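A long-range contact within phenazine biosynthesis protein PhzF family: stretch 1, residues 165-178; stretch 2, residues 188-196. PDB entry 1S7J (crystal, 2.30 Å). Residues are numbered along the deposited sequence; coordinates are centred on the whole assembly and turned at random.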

# COMPACT_ATOMS: atom_id res chain seq x y z
N ALA A 165 -0.00 22.63 1.98
CA ALA A 165 -1.38 23.08 1.88
C ALA A 165 -2.33 21.91 2.12
O ALA A 165 -3.42 22.08 2.69
N LEU A 166 -1.94 20.72 1.66
CA LEU A 166 -2.74 19.51 1.83
C LEU A 166 -2.76 19.07 3.30
O LEU A 166 -3.79 18.61 3.80
N LYS A 167 -1.61 19.17 3.96
CA LYS A 167 -1.49 18.79 5.37
C LYS A 167 -2.44 19.62 6.21
O LYS A 167 -2.90 19.19 7.28
N ALA A 168 -2.72 20.83 5.73
CA ALA A 168 -3.59 21.78 6.40
C ALA A 168 -5.09 21.46 6.28
O ALA A 168 -5.88 21.89 7.12
N LEU A 169 -5.48 20.75 5.22
CA LEU A 169 -6.90 20.41 5.03
C LEU A 169 -7.42 19.70 6.29
O LEU A 169 -6.70 18.92 6.91
N ASP A 170 -8.65 19.99 6.67
CA ASP A 170 -9.23 19.39 7.87
C ASP A 170 -9.69 17.94 7.81
O ASP A 170 -9.50 17.18 8.76
N LEU A 171 -10.34 17.56 6.71
CA LEU A 171 -10.86 16.21 6.54
C LEU A 171 -9.81 15.14 6.15
O LEU A 171 -8.79 15.45 5.52
N GLY A 172 -10.12 13.89 6.51
CA GLY A 172 -9.26 12.75 6.18
C GLY A 172 -7.87 12.66 6.80
O GLY A 172 -7.44 13.51 7.58
N VAL A 173 -7.20 11.55 6.49
CA VAL A 173 -5.85 11.29 6.96
C VAL A 173 -4.93 11.60 5.80
O VAL A 173 -3.83 12.16 5.97
N GLY A 174 -5.36 11.22 4.61
CA GLY A 174 -4.59 11.45 3.42
C GLY A 174 -5.45 12.02 2.32
O GLY A 174 -6.55 12.52 2.57
N VAL A 175 -4.96 11.95 1.10
CA VAL A 175 -5.67 12.46 -0.06
C VAL A 175 -5.45 11.52 -1.24
O VAL A 175 -4.31 11.13 -1.53
N ILE A 176 -6.53 11.14 -1.88
CA ILE A 176 -6.48 10.25 -3.02
C ILE A 176 -6.94 11.01 -4.23
O ILE A 176 -7.84 11.85 -4.13
N VAL A 177 -6.31 10.76 -5.36
CA VAL A 177 -6.66 11.40 -6.61
C VAL A 177 -6.80 10.27 -7.63
O VAL A 177 -5.97 9.35 -7.66
N THR A 178 -7.83 10.33 -8.46
CA THR A 178 -8.08 9.28 -9.45
C THR A 178 -8.52 9.83 -10.79
O THR A 178 -8.71 11.04 -10.96
N SER A 188 -4.34 6.16 -9.90
CA SER A 188 -4.41 6.92 -8.67
C SER A 188 -3.04 7.34 -8.20
O SER A 188 -2.03 7.03 -8.83
N ARG A 189 -3.02 8.13 -7.13
CA ARG A 189 -1.81 8.61 -6.45
C ARG A 189 -2.30 8.94 -5.06
O ARG A 189 -3.40 9.46 -4.89
N THR A 190 -1.52 8.61 -4.05
CA THR A 190 -1.94 8.87 -2.68
C THR A 190 -0.94 9.70 -1.89
O THR A 190 0.26 9.39 -1.85
N PHE A 191 -1.43 10.79 -1.29
CA PHE A 191 -0.59 11.69 -0.50
C PHE A 191 -0.96 11.64 0.97
O PHE A 191 -2.13 11.67 1.32
N PHE A 192 0.05 11.58 1.83
CA PHE A 192 -0.18 11.53 3.27
C PHE A 192 0.76 12.48 4.03
O PHE A 192 1.52 12.06 4.90
N PRO A 193 0.69 13.81 3.72
CA PRO A 193 1.56 14.78 4.40
C PRO A 193 1.28 14.89 5.90
O PRO A 193 2.16 15.26 6.67
N LYS A 194 0.04 14.60 6.30
CA LYS A 194 -0.33 14.65 7.71
C LYS A 194 0.46 13.61 8.49
O LYS A 194 0.66 13.73 9.71
N LEU A 195 0.90 12.57 7.78
CA LEU A 195 1.66 11.47 8.37
C LEU A 195 3.15 11.46 7.98
O LEU A 195 3.80 10.42 8.05
N ARG A 196 3.68 12.64 7.62
CA ARG A 196 5.10 12.78 7.22
C ARG A 196 5.37 12.25 5.80
O ARG A 196 6.27 12.73 5.12

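What fills the apolar centre of the contact? Phe191, with chi1 at -41° (m), lays its ring along the sheet face it shares with Val175, Val177 and Arg189. Three aliphatic side chains gather round it. Val175 (t) brings CG1 to 4.1 Å from Phe191 CD2, and Val177 (m) sets its CG1 3.8 Å from Phe191 CE2. From the helix, Leu166 points toward the other stretch; its m, t rotamer carries CD1 to 4.0 Å from Phe191 CD2. The ring thus ties the helix to the strand that follows it. Leu166 also meets Pro193, with its CB 4.0 Å from Pro193 CG, and the proline ring reaches the helix backbone as well, its CG lying 3.6 Å from Lys167 N.

How does the sheet hold these side chains in register? The strand that carries Val175 to Thr178 runs antiparallel to the one that carries Ser188 to Phe191, and Val175 and Phe191 form a hydrogen-bonded pair: Val175 N to Phe191 O and Phe191 N to Val175 O are both 2.9 Å. Val177 and Arg189 pair likewise, through longer bonds of 3.2 Å from Val177 N to Arg189 O and from Arg189 N to Val177 O. Val177 CG2 packs 3.5 Å from Arg189 CB, while the end of the arginine leads away to partners elsewhere in the structure. On the other face Ile176 (m, t) places CG1 4.2 Å from CG2 of Thr190 (p), and Thr178 CG2 lies 4.3 Å from CB of Ser188 (p).

Why does the chain pass so close to Phe192? Gly174 has no side chain, so its CA can sit 3.5 Å from Phe192 CD2 and 3.2 Å from Phe191 O. A CB here would point toward the other stretch and clash with both of those atoms. Phe192 (chi1 m, chi2 94°) starts sideways, but the end of its side chain comes nearer. Further out, Val173 (t) touches Leu195 (m, p), CG1 to CD2 at 3.6 Å.

What forms the polar edge? Lys194 leaves its backbone sideways, but its m, t, t, t rotamer extends the chain so that the ammonium group reaches the loop after the helix. There Lys194 NZ donates hydrogen bonds to Leu169 O and Gly172 O, each at 2.9 Å, and a weak one to Leu171 O at 3.3 Å. The carbonyls of Leu169 and Gly172 turn in on the ammonium group, and no acidic side chain of the two stretches joins them. The aliphatic part of Lys194 lines the approach, with Lys194 CE 3.6 Å from Lys167 O and Lys194 CB 3.6 Å from Val173 O.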

# COMPACT_ATOMS: atom_id res chain seq x y z
CB ALA A 165 -1.64 23.68 0.50
CB LEU A 166 -2.21 18.37 0.95
CG LEU A 166 -2.47 18.41 -0.57
CD1 LEU A 166 -1.75 17.26 -1.23
CD2 LEU A 166 -3.95 18.33 -0.86
CB LYS A 167 -0.04 19.02 5.83
CG LYS A 167 0.26 18.64 7.28
CD LYS A 167 1.74 18.82 7.57
CE LYS A 167 2.11 18.45 8.99
NZ LYS A 167 3.59 18.58 9.20
CB ALA A 168 -3.30 23.19 5.90
CB LEU A 169 -7.07 19.52 3.81
CG LEU A 169 -6.48 20.08 2.51
CD1 LEU A 169 -6.82 19.16 1.36
CD2 LEU A 169 -7.02 21.47 2.25
CB ASP A 170 -10.36 20.27 8.41
CG ASP A 170 -9.84 21.49 9.15
OD1 ASP A 170 -9.08 21.31 10.13
OD2 ASP A 170 -10.20 22.62 8.76
CB LEU A 171 -11.99 16.20 5.51
CG LEU A 171 -13.15 17.15 5.78
CD1 LEU A 171 -14.20 17.01 4.69
CD2 LEU A 171 -13.75 16.85 7.14
CB VAL A 173 -5.66 9.81 7.37
CG1 VAL A 173 -4.21 9.55 7.83
CG2 VAL A 173 -6.64 9.44 8.48
CB VAL A 175 -5.18 13.88 -0.45
CG1 VAL A 175 -5.80 14.32 -1.77
CG2 VAL A 175 -5.52 14.87 0.66
CB ILE A 176 -7.41 9.02 -2.83
CG1 ILE A 176 -7.02 8.25 -1.56
CG2 ILE A 176 -7.32 8.11 -4.05
CD1 ILE A 176 -7.94 7.08 -1.25
CB VAL A 177 -5.59 12.44 -7.06
CG1 VAL A 177 -5.51 13.59 -6.06
CG2 VAL A 177 -4.23 11.78 -7.20
CB THR A 178 -9.21 8.33 -8.97
OG1 THR A 178 -9.35 8.41 -7.54
CG2 THR A 178 -8.91 6.92 -9.35
CB SER A 188 -5.10 6.11 -7.57
OG SER A 188 -4.35 4.95 -7.23
CB ARG A 189 -1.24 9.87 -7.13
CG ARG A 189 -0.52 9.60 -8.43
CD ARG A 189 0.03 10.87 -9.03
NE ARG A 189 1.05 11.48 -8.18
CZ ARG A 189 1.77 12.56 -8.53
NH1 ARG A 189 2.67 13.04 -7.70
NH2 ARG A 189 1.56 13.15 -9.70
CB THR A 190 -2.28 7.53 -1.93
OG1 THR A 190 -1.09 6.74 -1.75
CG2 THR A 190 -3.29 6.72 -2.74
CB PHE A 191 -0.74 13.14 -1.01
CG PHE A 191 -0.79 13.26 -2.51
CD1 PHE A 191 0.30 12.89 -3.30
CD2 PHE A 191 -1.95 13.72 -3.14
CE1 PHE A 191 0.23 12.98 -4.70
CE2 PHE A 191 -2.02 13.81 -4.53
CZ PHE A 191 -0.92 13.44 -5.31
CB PHE A 192 0.01 10.10 3.79
CG PHE A 192 -0.94 9.11 3.21
CD1 PHE A 192 -0.60 8.36 2.08
CD2 PHE A 192 -2.21 8.93 3.77
CE1 PHE A 192 -1.50 7.45 1.52
CE2 PHE A 192 -3.12 8.03 3.21
CZ PHE A 192 -2.76 7.29 2.09
CB PRO A 193 1.25 16.08 3.66
CG PRO A 193 -0.17 15.90 3.27
CD PRO A 193 -0.20 14.48 2.77
CB LYS A 194 -1.82 14.38 7.88
CG LYS A 194 -2.73 15.42 7.27
CD LYS A 194 -4.16 15.24 7.76
CE LYS A 194 -5.09 16.30 7.19
NZ LYS A 194 -6.46 16.21 7.77
CB LEU A 195 1.02 10.13 7.96
CG LEU A 195 -0.09 9.49 8.81
CD1 LEU A 195 -1.07 10.52 9.33
CD2 LEU A 195 -0.80 8.43 7.98
CB ARG A 196 6.03 12.07 8.23
CG ARG A 196 7.49 11.95 7.77
CD ARG A 196 8.23 10.76 8.35
NE ARG A 196 7.55 9.51 8.14
CZ ARG A 196 8.22 8.38 8.37
NH1 ARG A 196 7.44 7.30 8.61
NH2 ARG A 196 9.49 8.20 8.13